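Local coordinates for protein ASCH domain (Vibrio cholerae TMA 21, PDB 3S9X) that is of unknown function but, as an ASCH domain of the PUA clan, may bind RNA, at residues 80-85 / 91-96. Numbering follows the deposited sequence.
Sequences QVVTNW and CIIEIT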
ATOM      1  N   GLN A  80      -3.041  -7.595  -2.408  1.00  7.68           N
ATOM      2  CA  GLN A  80      -3.001  -6.561  -3.431  1.00  7.41           C
ATOM      3  C   GLN A  80      -2.057  -7.044  -4.557  1.00  7.12           C
ATOM      4  O   GLN A  80      -0.866  -7.329  -4.305  1.00  7.97           O
ATOM      5  CB  GLN A  80      -2.549  -5.202  -2.923  1.00  8.06           C
ATOM      6  CG  GLN A  80      -2.397  -4.171  -3.977  1.00  7.78           C
ATOM      7  CD  GLN A  80      -1.956  -2.816  -3.530  1.00  8.57           C
ATOM      8  OE1 GLN A  80      -2.063  -2.491  -2.334  1.00 11.65           O
ATOM      9  NE2 GLN A  80      -1.467  -1.987  -4.490  1.00 10.10           N
ATOM     10  N   VAL A  81      -2.577  -7.023  -5.783  1.00  6.75           N
ATOM     11  CA  VAL A  81      -1.755  -7.106  -6.939  1.00  8.19           C
ATOM     12  C   VAL A  81      -1.137  -5.724  -7.106  1.00  6.71           C
ATOM     13  O   VAL A  81      -1.852  -4.744  -7.388  1.00  8.28           O
ATOM     14  CB  VAL A  81      -2.497  -7.568  -8.231  1.00  8.74           C
ATOM     15  CG1 VAL A  81      -1.516  -7.587  -9.385  1.00 10.55           C
ATOM     16  CG2 VAL A  81      -3.232  -8.902  -7.978  1.00 10.59           C
ATOM     17  N   VAL A  82       0.171  -5.662  -6.961  1.00  7.33           N
ATOM     18  CA  VAL A  82       0.974  -4.413  -7.120  1.00  6.50           C
ATOM     19  C   VAL A  82       1.319  -4.290  -8.574  1.00  6.95           C
ATOM     20  O   VAL A  82       2.049  -5.117  -9.107  1.00  8.02           O
ATOM     21  CB  VAL A  82       2.210  -4.423  -6.217  1.00  7.82           C
ATOM     22  CG1 VAL A  82       3.038  -3.127  -6.420  1.00 10.27           C
ATOM     23  CG2 VAL A  82       1.832  -4.706  -4.756  1.00  8.84           C
ATOM     24  N   THR A  83       0.755  -3.292  -9.239  1.00  8.30           N
ATOM     25  CA  THR A  83       1.081  -3.037 -10.631  1.00  8.10           C
ATOM     26  C   THR A  83       2.059  -1.859 -10.738  1.00  8.45           C
ATOM     27  O   THR A  83       2.254  -1.089  -9.768  1.00  8.17           O
ATOM     28  CB  THR A  83      -0.157  -2.715 -11.451  1.00  9.10           C
ATOM     29  OG1 THR A  83      -0.622  -1.410 -11.189  1.00 10.42           O
ATOM     30  CG2 THR A  83      -1.319  -3.724 -11.207  1.00 10.00           C
ATOM     31  N   ASN A  84       2.656  -1.731 -11.906  1.00  7.88           N
ATOM     32  CA  ASN A  84       3.312  -0.515 -12.238  1.00  8.15           C
ATOM     33  C   ASN A  84       2.313   0.528 -12.692  1.00  7.62           C
ATOM     34  O   ASN A  84       1.106   0.342 -12.634  1.00  7.91           O
ATOM     35  CB  ASN A  84       4.475  -0.765 -13.218  1.00  8.65           C
ATOM     36  CG  ASN A  84       4.033  -1.117 -14.625  1.00  8.50           C
ATOM     37  OD1 ASN A  84       2.837  -1.027 -14.959  1.00  9.17           O
ATOM     38  ND2 ASN A  84       5.007  -1.571 -15.420  1.00  9.39           N
ATOM     39  N   TRP A  85       2.809   1.701 -13.091  1.00  7.40           N
ATOM     40  CA  TRP A  85       1.948   2.793 -13.496  1.00  8.20           C
ATOM     41  C   TRP A  85       0.945   2.414 -14.566  1.00  7.94           C
ATOM     42  O   TRP A  85      -0.159   2.959 -14.561  1.00  9.49           O
ATOM     43  CB  TRP A  85       2.850   3.961 -13.944  1.00  8.70           C
ATOM     44  CG  TRP A  85       2.160   5.217 -14.395  1.00  7.72           C
ATOM     45  CD1 TRP A  85       2.058   5.653 -15.667  1.00  9.56           C
ATOM     46  CD2 TRP A  85       1.507   6.202 -13.591  1.00  9.53           C
ATOM     47  NE1 TRP A  85       1.435   6.906 -15.711  1.00  9.95           N
ATOM     48  CE2 TRP A  85       1.100   7.245 -14.432  1.00  9.69           C
ATOM     49  CE3 TRP A  85       1.269   6.314 -12.199  1.00 10.55           C
ATOM     50  CZ2 TRP A  85       0.447   8.359 -13.976  1.00 11.18           C
ATOM     51  CZ3 TRP A  85       0.613   7.487 -11.748  1.00 10.95           C
ATOM     52  CH2 TRP A  85       0.268   8.493 -12.640  1.00 11.60           C
ATOM     53  N   CYS A  91       4.030  -7.748  -8.645  1.00  7.17           N
ATOM     54  CA  CYS A  91       4.070  -8.710  -7.546  1.00  7.77           C
ATOM     55  C   CYS A  91       2.707  -8.662  -6.826  1.00  6.72           C
ATOM     56  O   CYS A  91       1.869  -7.867  -7.134  1.00  7.38           O
ATOM     57  CB  CYS A  91       5.252  -8.477  -6.631  1.00  6.86           C
ATOM     58  SG  CYS A  91       5.214  -6.929  -5.740  1.00  9.32           S
ATOM     59  N   ILE A  92       2.555  -9.590  -5.879  1.00  7.12           N
ATOM     60  CA  ILE A  92       1.380  -9.612  -5.044  1.00  6.64           C
ATOM     61  C   ILE A  92       1.869  -9.503  -3.574  1.00  6.37           C
ATOM     62  O   ILE A  92       2.767 -10.269  -3.190  1.00  7.96           O
ATOM     63  CB  ILE A  92       0.487 -10.875  -5.225  1.00  8.05           C
ATOM     64  CG1 ILE A  92       0.154 -11.043  -6.696  1.00  8.14           C
ATOM     65  CG2 ILE A  92      -0.779 -10.800  -4.361  1.00  8.97           C
ATOM     66  CD1 ILE A  92      -0.719 -12.237  -7.054  1.00  9.27           C
ATOM     67  N   ILE A  93       1.218  -8.641  -2.804  1.00  7.04           N
ATOM     68  CA  ILE A  93       1.507  -8.467  -1.418  1.00  7.69           C
ATOM     69  C   ILE A  93       0.354  -8.886  -0.547  1.00  7.54           C
ATOM     70  O   ILE A  93      -0.804  -8.823  -0.997  1.00  8.57           O
ATOM     71  CB  ILE A  93       1.975  -7.070  -1.079  1.00  7.41           C
ATOM     72  CG1 ILE A  93       0.905  -6.011  -1.370  1.00  8.36           C
ATOM     73  CG2 ILE A  93       3.317  -6.720  -1.725  1.00  8.23           C
ATOM     74  CD1 ILE A  93       1.180  -4.585  -0.972  1.00 10.12           C
ATOM     75  N   GLU A  94       0.660  -9.324   0.692  1.00  7.65           N
ATOM     76  CA  GLU A  94      -0.345  -9.725   1.687  1.00  8.15           C
ATOM     77  C   GLU A  94      -0.086  -8.816   2.897  1.00  7.98           C
ATOM     78  O   GLU A  94       1.045  -8.702   3.409  1.00  9.12           O
ATOM     79  CB  GLU A  94      -0.155 -11.192   2.137  1.00  8.74           C
ATOM     80  CG  GLU A  94      -1.224 -11.625   3.117  1.00  8.98           C
ATOM     81  CD  GLU A  94      -1.159 -13.078   3.422  1.00 12.60           C
ATOM     82  OE1 GLU A  94      -0.796 -13.903   2.562  1.00 13.86           O
ATOM     83  OE2 GLU A  94      -1.628 -13.421   4.545  1.00 17.98           O
ATOM     84  N   ILE A  95      -1.132  -8.130   3.335  1.00  8.07           N
ATOM     85  CA  ILE A  95      -1.067  -7.300   4.524  0.50  8.31           C
ATOM     86  C   ILE A  95      -0.828  -8.162   5.771  1.00  9.42           C
ATOM     87  O   ILE A  95      -1.582  -9.099   6.000  1.00  9.63           O
ATOM     88  CB  ILE A  95      -2.330  -6.442   4.662  0.50  8.60           C
ATOM     89  CG1 ILE A  95      -2.414  -5.459   3.477  0.50  9.95           C
ATOM     90  CG2 ILE A  95      -2.341  -5.723   6.074  0.50  7.26           C
ATOM     91  CD1 ILE A  95      -3.533  -4.393   3.501  0.50 11.57           C
ATOM     92  N   THR A  96       0.146  -7.763   6.599  1.00  9.65           N
ATOM     93  CA  THR A  96       0.513  -8.510   7.780  1.00 11.01           C
ATOM     94  C   THR A  96       0.190  -7.775   9.101  1.00 10.13           C
ATOM     95  O   THR A  96      -0.015  -8.437  10.099  1.00 11.24           O
ATOM     96  CB  THR A  96       2.018  -8.920   7.771  1.00 12.23           C
ATOM     97  OG1 THR A  96       2.727  -7.716   7.683  1.00 13.02           O
ATOM     98  CG2 THR A  96       2.341  -9.859   6.567  1.00 13.44           C
TER
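I93 packs its side chain on Q80 and V82 of the neighbouring strand. Its CB carries CG1 at a chi1 of 63°, between the backbone N and the carbonyl carbon, and this rotation swings the ethyl arm over the neighbouring strand. There CG1 of I93 lies 3.7 Å from both V82 CG2 and the backbone O of Q80, with Q80 CB a little farther off. CD1, at the end of the arm, stays against the same V82 methyl at 3.8 Å, with OE1 of Q80 slightly farther off, while the branch methyl CG2 closes on V82 CG2 from the other arm of the fork. The V82 and I93 side chains cross at about a right angle, whereas those of Q80 and I93 run side by side. C91 lies on the same face, its SG 3.9 Å from V82 CB. The backbone evidence identifies an antiparallel beta hairpin, strands 79-83 and 89-102, within the mixed sheet of the domain: Q80 and I93 form a hydrogen-bonded pair with reciprocal N-H to O bonds, I93 N to Q80 O being 2.9 Å at 167°. V82 and C91 form the next such pair, V82 N reaching C91 O at 2.8 Å, but the return bond from C91 N to V82 O is weak at 3.3 Å. Between them V81 and I92 are a non-hydrogen-bonded pair on the reverse face, where V81 CG2 and I92 CG1 are 4.2 Å apart. Helix 8-19 covers that side, with F13 and Y17 against I92, while I51 of helix 41-52 touches both C91 and I93. Q80, extended beyond CG, sends its amide NE2 to the backbone O of D35, in the edge strand 32-35 that pairs with the other side of 79-83.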